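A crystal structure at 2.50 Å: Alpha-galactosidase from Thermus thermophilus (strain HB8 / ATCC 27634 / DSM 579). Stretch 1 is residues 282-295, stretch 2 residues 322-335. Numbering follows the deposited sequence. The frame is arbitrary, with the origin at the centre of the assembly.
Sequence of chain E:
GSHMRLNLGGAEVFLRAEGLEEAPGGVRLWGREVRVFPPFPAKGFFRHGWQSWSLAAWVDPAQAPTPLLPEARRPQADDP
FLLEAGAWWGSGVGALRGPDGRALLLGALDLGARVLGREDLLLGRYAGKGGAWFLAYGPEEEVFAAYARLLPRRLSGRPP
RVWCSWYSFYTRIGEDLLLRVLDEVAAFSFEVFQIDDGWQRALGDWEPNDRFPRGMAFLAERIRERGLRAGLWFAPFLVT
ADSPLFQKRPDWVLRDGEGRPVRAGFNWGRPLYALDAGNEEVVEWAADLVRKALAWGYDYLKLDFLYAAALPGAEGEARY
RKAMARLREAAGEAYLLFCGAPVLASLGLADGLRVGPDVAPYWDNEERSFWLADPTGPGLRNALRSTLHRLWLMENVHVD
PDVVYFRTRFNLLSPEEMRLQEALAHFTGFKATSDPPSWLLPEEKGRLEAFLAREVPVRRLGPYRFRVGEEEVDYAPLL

Stretch 1 (282-295) VVEWAADLVRKALA
Stretch 2, residues 322-335: KAMARLREAAGEAY

Two helices that run in nearly the same direction can pack closely when small residues line their shared face, and this pair from a Thermus alpha-galactosidase is a clear example. At the centre, Leu-327 (chi1 -89°, chi2 57°) acts as a knob in a hole formed by Val-283, Ala-286, Ala-287 and Val-290. Its CA-to-CB bond points sideways, but the end of the side chain turns in, bringing Leu-327 CD1 to 3.7 Å from Ala-287 N and 4.1 Å from Ala-286 CB, while Leu-327 CG lies 4.2 Å from Val-290 CG2. Ala-287 CB also meets Ala-330 CB at 3.9 Å. The flanking valines, both t, extend the apolar seam. Val-283 sets CG2 3.9 Å from Ala-323 CB and CG1 3.7 Å from Arg-326 CG, so that the aliphatic part of the arginine joins the packing. Val-290 CG1 lies 3.6 Å from Ala-331 CB.

Residues 282-295 lie within a longer helix, and the second helix enters the stretch already formed at 322; the axes approach to 8.6 Å with a signed crossing angle of -24°, N-to-C directions agreeing. The register pairs Val-283 with Ala-323, Ala-287 with Leu-327 and Val-290 with Ala-331, the CA atoms being 5.7, 5.0 and 6.0 Å apart respectively.

Gly-332 is the first residue to leave helical phi/psi, at 58/-128, with the positive phi that glycine tolerates best, and a type II' turn spans Ala-331 to Ala-334, closed by Ala-334 N to Ala-331 O at 3.0 Å. Arg-328 (t, p, m for chi1 to chi3) braces this turn from within its own stretch, Arg-328 NH2 donating to Ala-334 O at 2.8 Å and weakly to Gly-332 O at 3.0 Å. The turn brings Ala-334 back toward the first helix, where Ala-334 CB rests 3.8 Å from CD2 of Leu-294 (m, t).

The polar edge contributes no hydrogen bond between the stretches. Arg-291 (m, t, t, chi4 -54°) starts sideways and bends inward, placing one guanidinium face over Ala-330 CA, with Arg-291 CZ 3.7 Å from Ala-330 CB. Arg-291 NH1 is 3.4 Å from Ala-330 O, but at a poor angle. Arg-326 (t, p, t, chi4 119°) meets it edge to edge, Arg-291 NH2 lying 2.8 Å from Arg-326 NH2. Both atoms are donors and both groups carry like charge, so this proximity is not a bond; the recognisable complementarity of the contact lies in its apolar packing, within 576 Å² of buried surface summed over both sides.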

ATOM      1  N   VAL E 282      30.112 -21.629 -25.888  1.00 38.13           N
ATOM      2  CA  VAL E 282      30.696 -20.695 -24.935  1.00 32.22           C
ATOM      3  C   VAL E 282      31.793 -21.377 -24.136  1.00 30.85           C
ATOM      4  O   VAL E 282      32.879 -20.819 -23.946  1.00 32.22           O
ATOM      5  CB  VAL E 282      29.602 -20.122 -24.021  1.00 36.71           C
ATOM      6  CG1 VAL E 282      30.207 -19.554 -22.733  1.00 30.98           C
ATOM      7  CG2 VAL E 282      28.785 -19.082 -24.769  1.00 34.70           C
ATOM      8  N   VAL E 283      31.527 -22.594 -23.661  1.00 29.85           N
ATOM      9  CA  VAL E 283      32.548 -23.374 -22.962  1.00 33.81           C
ATOM     10  C   VAL E 283      33.773 -23.572 -23.842  1.00 35.96           C
ATOM     11  O   VAL E 283      34.911 -23.514 -23.367  1.00 38.30           O
ATOM     12  CB  VAL E 283      31.968 -24.725 -22.522  1.00 33.69           C
ATOM     13  CG1 VAL E 283      33.029 -25.542 -21.832  1.00 31.21           C
ATOM     14  CG2 VAL E 283      30.775 -24.508 -21.635  1.00 37.62           C
ATOM     15  N   GLU E 284      33.555 -23.845 -25.129  1.00 38.06           N
ATOM     16  CA  GLU E 284      34.661 -24.010 -26.067  1.00 41.08           C
ATOM     17  C   GLU E 284      35.479 -22.730 -26.170  1.00 39.15           C
ATOM     18  O   GLU E 284      36.716 -22.766 -26.196  1.00 34.25           O
ATOM     19  CB  GLU E 284      34.090 -24.408 -27.426  1.00 44.69           C
ATOM     20  CG  GLU E 284      35.057 -24.860 -28.488  1.00 53.11           C
ATOM     21  CD  GLU E 284      34.308 -25.274 -29.758  1.00 67.04           C
ATOM     22  OE1 GLU E 284      33.627 -26.334 -29.733  1.00 68.99           O
ATOM     23  OE2 GLU E 284      34.373 -24.526 -30.763  1.00 68.08           O
ATOM     24  N   TRP E 285      34.792 -21.587 -26.225  1.00 33.87           N
ATOM     25  CA  TRP E 285      35.460 -20.294 -26.306  1.00 32.54           C
ATOM     26  C   TRP E 285      36.249 -20.001 -25.029  1.00 34.61           C
ATOM     27  O   TRP E 285      37.397 -19.540 -25.092  1.00 32.71           O
ATOM     28  CB  TRP E 285      34.402 -19.229 -26.594  1.00 30.84           C
ATOM     29  CG  TRP E 285      34.826 -17.804 -26.577  1.00 33.68           C
ATOM     30  CD1 TRP E 285      35.252 -17.058 -27.647  1.00 33.29           C
ATOM     31  CD2 TRP E 285      34.813 -16.921 -25.451  1.00 33.68           C
ATOM     32  NE1 TRP E 285      35.523 -15.768 -27.246  1.00 38.32           N
ATOM     33  CE2 TRP E 285      35.262 -15.660 -25.902  1.00 38.66           C
ATOM     34  CE3 TRP E 285      34.474 -17.072 -24.106  1.00 33.26           C
ATOM     35  CZ2 TRP E 285      35.385 -14.562 -25.048  1.00 38.00           C
ATOM     36  CZ3 TRP E 285      34.588 -15.972 -23.263  1.00 30.88           C
ATOM     37  CH2 TRP E 285      35.035 -14.739 -23.737  1.00 32.28           C
ATOM     38  N   ALA E 286      35.665 -20.288 -23.862  1.00 30.74           N
ATOM     39  CA  ALA E 286      36.381 -20.043 -22.612  1.00 35.30           C
ATOM     40  C   ALA E 286      37.585 -20.973 -22.479  1.00 32.42           C
ATOM     41  O   ALA E 286      38.653 -20.547 -22.025  1.00 30.38           O
ATOM     42  CB  ALA E 286      35.438 -20.185 -21.410  1.00 30.61           C
ATOM     43  N   ALA E 287      37.439 -22.240 -22.883  1.00 29.08           N
ATOM     44  CA  ALA E 287      38.600 -23.122 -22.945  1.00 34.53           C
ATOM     45  C   ALA E 287      39.663 -22.592 -23.909  1.00 33.73           C
ATOM     46  O   ALA E 287      40.859 -22.764 -23.663  1.00 36.62           O
ATOM     47  CB  ALA E 287      38.174 -24.536 -23.332  1.00 28.71           C
ATOM     48  N   ASP E 288      39.259 -21.933 -24.994  1.00 33.86           N
ATOM     49  CA  ASP E 288      40.243 -21.326 -25.881  1.00 36.34           C
ATOM     50  C   ASP E 288      40.940 -20.136 -25.247  1.00 34.32           C
ATOM     51  O   ASP E 288      42.034 -19.776 -25.693  1.00 35.42           O
ATOM     52  CB  ASP E 288      39.596 -20.880 -27.190  1.00 34.09           C
ATOM     53  CG  ASP E 288      39.202 -22.040 -28.061  1.00 44.90           C
ATOM     54  OD1 ASP E 288      39.516 -23.200 -27.695  1.00 50.49           O
ATOM     55  OD2 ASP E 288      38.573 -21.794 -29.114  1.00 52.32           O
ATOM     56  N   LEU E 289      40.321 -19.497 -24.244  1.00 37.30           N
ATOM     57  CA  LEU E 289      41.022 -18.468 -23.472  1.00 35.10           C
ATOM     58  C   LEU E 289      42.143 -19.080 -22.643  1.00 31.34           C
ATOM     59  O   LEU E 289      43.253 -18.541 -22.587  1.00 32.62           O
ATOM     60  CB  LEU E 289      40.049 -17.722 -22.563  1.00 31.05           C
ATOM     61  CG  LEU E 289      39.017 -16.799 -23.202  1.00 33.36           C
ATOM     62  CD1 LEU E 289      38.028 -16.355 -22.137  1.00 29.98           C
ATOM     63  CD2 LEU E 289      39.693 -15.605 -23.858  1.00 27.28           C
ATOM     64  N   VAL E 290      41.871 -20.216 -22.008  1.00 27.73           N
ATOM     65  CA  VAL E 290      42.918 -20.939 -21.302  1.00 28.57           C
ATOM     66  C   VAL E 290      44.015 -21.365 -22.267  1.00 34.39           C
ATOM     67  O   VAL E 290      45.206 -21.144 -22.017  1.00 37.48           O
ATOM     68  CB  VAL E 290      42.320 -22.140 -20.557  1.00 28.27           C
ATOM     69  CG1 VAL E 290      43.425 -23.042 -20.063  1.00 27.77           C
ATOM     70  CG2 VAL E 290      41.440 -21.651 -19.396  1.00 33.37           C
ATOM     71  N   ARG E 291      43.633 -21.983 -23.389  1.00 37.41           N
ATOM     72  CA  ARG E 291      44.620 -22.387 -24.390  1.00 36.13           C
ATOM     73  C   ARG E 291      45.432 -21.193 -24.905  1.00 34.97           C
ATOM     74  O   ARG E 291      46.660 -21.276 -25.027  1.00 35.36           O
ATOM     75  CB  ARG E 291      43.921 -23.123 -25.538  1.00 37.92           C
ATOM     76  CG  ARG E 291      43.299 -24.444 -25.089  1.00 40.87           C
ATOM     77  CD  ARG E 291      42.668 -25.236 -26.243  1.00 46.28           C
ATOM     78  NE  ARG E 291      42.104 -26.533 -25.831  1.00 48.46           N
ATOM     79  CZ  ARG E 291      42.764 -27.501 -25.170  1.00 46.74           C
ATOM     80  NH1 ARG E 291      44.035 -27.343 -24.810  1.00 43.59           N
ATOM     81  NH2 ARG E 291      42.148 -28.640 -24.853  1.00 38.36           N
ATOM     82  N   LYS E 292      44.780 -20.065 -25.187  1.00 28.75           N
ATOM     83  CA  LYS E 292      45.547 -18.900 -25.625  1.00 33.44           C
ATOM     84  C   LYS E 292      46.543 -18.436 -24.553  1.00 40.96           C
ATOM     85  O   LYS E 292      47.672 -18.042 -24.876  1.00 43.80           O
ATOM     86  CB  LYS E 292      44.612 -17.763 -26.012  1.00 23.60           C
ATOM     87  CG  LYS E 292      45.298 -16.438 -26.111  1.00 31.03           C
ATOM     88  CD  LYS E 292      44.437 -15.417 -26.827  1.00 33.08           C
ATOM     89  CE  LYS E 292      43.077 -15.310 -26.173  1.00 35.17           C
ATOM     90  NZ  LYS E 292      42.479 -13.971 -26.356  1.00 39.12           N
ATOM     91  N   ALA E 293      46.151 -18.473 -23.272  1.00 37.61           N
ATOM     92  CA  ALA E 293      47.047 -17.990 -22.222  1.00 36.27           C
ATOM     93  C   ALA E 293      48.257 -18.905 -22.058  1.00 35.41           C
ATOM     94  O   ALA E 293      49.379 -18.422 -21.865  1.00 35.38           O
ATOM     95  CB  ALA E 293      46.296 -17.848 -20.897  1.00 31.71           C
ATOM     96  N   LEU E 294      48.052 -20.224 -22.134  1.00 35.13           N
ATOM     97  CA  LEU E 294      49.178 -21.155 -22.073  1.00 33.60           C
ATOM     98  C   LEU E 294      50.136 -20.920 -23.225  1.00 37.12           C
ATOM     99  O   LEU E 294      51.358 -20.897 -23.032  1.00 43.38           O
ATOM    100  CB  LEU E 294      48.699 -22.600 -22.101  1.00 26.82           C
ATOM    101  CG  LEU E 294      47.832 -23.163 -20.990  1.00 33.41           C
ATOM    102  CD1 LEU E 294      47.970 -24.661 -20.961  1.00 32.46           C
ATOM    103  CD2 LEU E 294      48.194 -22.568 -19.645  1.00 34.67           C
ATOM    104  N   ALA E 295      49.601 -20.736 -24.433  1.00 37.06           N
ATOM    105  CA  ALA E 295      50.462 -20.490 -25.583  1.00 37.04           C
ATOM    106  C   ALA E 295      51.247 -19.207 -25.405  1.00 38.32           C
ATOM    107  O   ALA E 295      52.382 -19.098 -25.877  1.00 43.26           O
ATOM    108  CB  ALA E 295      49.637 -20.435 -26.864  1.00 35.20           C
ATOM    109  N   LYS E 322      30.572 -29.069 -15.424  1.00 32.71           N
ATOM    110  CA  LYS E 322      30.948 -29.528 -16.758  1.00 29.75           C
ATOM    111  C   LYS E 322      31.751 -28.468 -17.507  1.00 32.87           C
ATOM    112  O   LYS E 322      32.724 -28.794 -18.192  1.00 34.33           O
ATOM    113  CB  LYS E 322      29.711 -29.922 -17.554  1.00 28.13           C
ATOM    114  CG  LYS E 322      29.043 -31.195 -17.053  1.00 42.17           C
ATOM    115  CD  LYS E 322      27.704 -31.450 -17.764  1.00 46.48           C
ATOM    116  CE  LYS E 322      26.649 -32.066 -16.826  1.00 46.35           C
ATOM    117  NZ  LYS E 322      25.337 -31.328 -16.924  1.00 52.39           N
ATOM    118  N   ALA E 323      31.377 -27.195 -17.377  1.00 32.51           N
ATOM    119  CA  ALA E 323      32.160 -26.136 -18.011  1.00 31.10           C
ATOM    120  C   ALA E 323      33.568 -26.066 -17.428  1.00 33.69           C
ATOM    121  O   ALA E 323      34.554 -25.964 -18.166  1.00 35.56           O
ATOM    122  CB  ALA E 323      31.457 -24.785 -17.852  1.00 27.34           C
ATOM    123  N   MET E 324      33.683 -26.113 -16.099  1.00 29.95           N
ATOM    124  CA  MET E 324      34.998 -26.038 -15.476  1.00 32.21           C
ATOM    125  C   MET E 324      35.834 -27.276 -15.765  1.00 32.13           C
ATOM    126  O   MET E 324      37.059 -27.179 -15.877  1.00 31.52           O
ATOM    127  CB  MET E 324      34.858 -25.837 -13.963  1.00 30.98           C
ATOM    128  CG  MET E 324      34.296 -24.487 -13.548  1.00 29.32           C
ATOM    129  SD  MET E 324      35.105 -23.098 -14.375  1.00 35.34           S
ATOM    130  CE  MET E 324      33.850 -22.757 -15.547  1.00 32.38           C
ATOM    131  N   ALA E 325      35.200 -28.448 -15.861  1.00 32.21           N
ATOM    132  CA  ALA E 325      35.934 -29.659 -16.212  1.00 32.46           C
ATOM    133  C   ALA E 325      36.596 -29.530 -17.581  1.00 34.16           C
ATOM    134  O   ALA E 325      37.698 -30.040 -17.796  1.00 32.66           O
ATOM    135  CB  ALA E 325      34.996 -30.859 -16.179  1.00 30.06           C
ATOM    136  N   ARG E 326      35.950 -28.834 -18.509  1.00 30.87           N
ATOM    137  CA  ARG E 326      36.563 -28.620 -19.807  1.00 34.74           C
ATOM    138  C   ARG E 326      37.728 -27.647 -19.693  1.00 35.62           C
ATOM    139  O   ARG E 326      38.771 -27.832 -20.330  1.00 38.55           O
ATOM    140  CB  ARG E 326      35.503 -28.127 -20.802  1.00 34.93           C
ATOM    141  CG  ARG E 326      36.052 -27.618 -22.133  1.00 46.48           C
ATOM    142  CD  ARG E 326      36.593 -28.743 -23.065  1.00 55.18           C
ATOM    143  NE  ARG E 326      37.469 -28.193 -24.111  1.00 52.17           N
ATOM    144  CZ  ARG E 326      38.753 -28.517 -24.266  1.00 44.52           C
ATOM    145  NH1 ARG E 326      39.320 -29.403 -23.453  1.00 41.61           N
ATOM    146  NH2 ARG E 326      39.473 -27.939 -25.220  1.00 36.65           N
ATOM    147  N   LEU E 327      37.574 -26.612 -18.872  1.00 36.08           N
ATOM    148  CA  LEU E 327      38.673 -25.679 -18.663  1.00 34.16           C
ATOM    149  C   LEU E 327      39.798 -26.337 -17.874  1.00 31.43           C
ATOM    150  O   LEU E 327      40.968 -25.975 -18.043  1.00 28.48           O
ATOM    151  CB  LEU E 327      38.167 -24.430 -17.943  1.00 32.69           C
ATOM    152  CG  LEU E 327      37.633 -23.275 -18.774  1.00 34.69           C
ATOM    153  CD1 LEU E 327      36.514 -23.750 -19.650  1.00 33.55           C
ATOM    154  CD2 LEU E 327      37.154 -22.152 -17.862  1.00 34.61           C
ATOM    155  N   ARG E 328      39.463 -27.304 -17.019  1.00 28.55           N
ATOM    156  CA  ARG E 328      40.490 -28.062 -16.320  1.00 32.31           C
ATOM    157  C   ARG E 328      41.348 -28.841 -17.306  1.00 34.69           C
ATOM    158  O   ARG E 328      42.578 -28.826 -17.217  1.00 33.89           O
ATOM    159  CB  ARG E 328      39.856 -29.001 -15.290  1.00 28.77           C
ATOM    160  CG  ARG E 328      40.837 -30.003 -14.637  1.00 27.05           C
ATOM    161  CD  ARG E 328      41.734 -29.374 -13.555  1.00 27.98           C
ATOM    162  NE  ARG E 328      42.929 -28.741 -14.116  1.00 31.67           N
ATOM    163  CZ  ARG E 328      43.737 -27.917 -13.449  1.00 32.24           C
ATOM    164  NH1 ARG E 328      43.485 -27.595 -12.190  1.00 32.11           N
ATOM    165  NH2 ARG E 328      44.803 -27.406 -14.047  1.00 31.37           N
ATOM    166  N   GLU E 329      40.706 -29.516 -18.269  1.00 38.54           N
ATOM    167  CA  GLU E 329      41.438 -30.299 -19.259  1.00 35.04           C
ATOM    168  C   GLU E 329      42.199 -29.403 -20.219  1.00 34.62           C
ATOM    169  O   GLU E 329      43.324 -29.723 -20.612  1.00 36.46           O
ATOM    170  CB  GLU E 329      40.482 -31.205 -20.025  1.00 33.87           C
ATOM    171  CG  GLU E 329      40.067 -32.436 -19.249  1.00 36.48           C
ATOM    172  CD  GLU E 329      41.178 -33.495 -19.166  1.00 44.16           C
ATOM    173  OE1 GLU E 329      42.287 -33.276 -19.706  1.00 42.56           O
ATOM    174  OE2 GLU E 329      40.942 -34.557 -18.552  1.00 45.70           O
ATOM    175  N   ALA E 330      41.610 -28.272 -20.602  1.00 34.31           N
ATOM    176  CA  ALA E 330      42.307 -27.366 -21.505  1.00 36.25           C
ATOM    177  C   ALA E 330      43.559 -26.788 -20.860  1.00 35.49           C
ATOM    178  O   ALA E 330      44.509 -26.428 -21.567  1.00 36.01           O
ATOM    179  CB  ALA E 330      41.377 -26.246 -21.962  1.00 28.54           C
ATOM    180  N   ALA E 331      43.581 -26.698 -19.528  1.00 37.35           N
ATOM    181  CA  ALA E 331      44.713 -26.129 -18.805  1.00 33.76           C
ATOM    182  C   ALA E 331      45.788 -27.157 -18.501  1.00 33.09           C
ATOM    183  O   ALA E 331      46.915 -26.779 -18.153  1.00 36.87           O
ATOM    184  CB  ALA E 331      44.243 -25.486 -17.494  1.00 28.44           C
ATOM    185  N   GLY E 332      45.472 -28.435 -18.634  1.00 33.63           N
ATOM    186  CA  GLY E 332      46.458 -29.455 -18.349  1.00 30.63           C
ATOM    187  C   GLY E 332      46.955 -29.325 -16.930  1.00 32.46           C
ATOM    188  O   GLY E 332      46.173 -29.266 -15.973  1.00 40.41           O
ATOM    189  N   GLU E 333      48.269 -29.265 -16.783  1.00 34.79           N
ATOM    190  CA  GLU E 333      48.888 -29.200 -15.469  1.00 41.21           C
ATOM    191  C   GLU E 333      49.147 -27.773 -15.005  1.00 34.81           C
ATOM    192  O   GLU E 333      49.733 -27.579 -13.939  1.00 35.63           O
ATOM    193  CB  GLU E 333      50.187 -30.011 -15.479  1.00 47.42           C
ATOM    194  CG  GLU E 333      49.954 -31.462 -15.915  1.00 52.00           C
ATOM    195  CD  GLU E 333      51.211 -32.323 -15.872  1.00 58.03           C
ATOM    196  OE1 GLU E 333      52.233 -31.942 -16.493  1.00 61.46           O
ATOM    197  OE2 GLU E 333      51.165 -33.391 -15.220  1.00 51.77           O
ATOM    198  N   ALA E 334      48.712 -26.776 -15.765  1.00 34.20           N
ATOM    199  CA  ALA E 334      48.802 -25.410 -15.297  1.00 32.63           C
ATOM    200  C   ALA E 334      48.081 -25.279 -13.963  1.00 37.74           C
ATOM    201  O   ALA E 334      47.265 -26.131 -13.582  1.00 36.90           O
ATOM    202  CB  ALA E 334      48.212 -24.454 -16.327  1.00 31.48           C
ATOM    203  N   TYR E 335      48.430 -24.226 -13.225  1.00 34.81           N
ATOM    204  CA  TYR E 335      47.837 -23.953 -11.920  1.00 31.28           C
ATOM    205  C   TYR E 335      46.595 -23.094 -12.117  1.00 31.82           C
ATOM    206  O   TYR E 335      46.685 -21.981 -12.651  1.00 32.31           O
ATOM    207  CB  TYR E 335      48.825 -23.236 -10.998  1.00 27.43           C
ATOM    208  CG  TYR E 335      48.420 -23.276  -9.536  1.00 28.37           C
ATOM    209  CD1 TYR E 335      47.473 -22.386  -9.034  1.00 28.47           C
ATOM    210  CD2 TYR E 335      48.964 -24.211  -8.663  1.00 23.91           C
ATOM    211  CE1 TYR E 335      47.090 -22.422  -7.706  1.00 27.40           C
ATOM    212  CE2 TYR E 335      48.586 -24.254  -7.338  1.00 29.08           C
ATOM    213  CZ  TYR E 335      47.647 -23.355  -6.863  1.00 28.17           C
ATOM    214  OH  TYR E 335      47.261 -23.388  -5.546  1.00 27.37           O
TER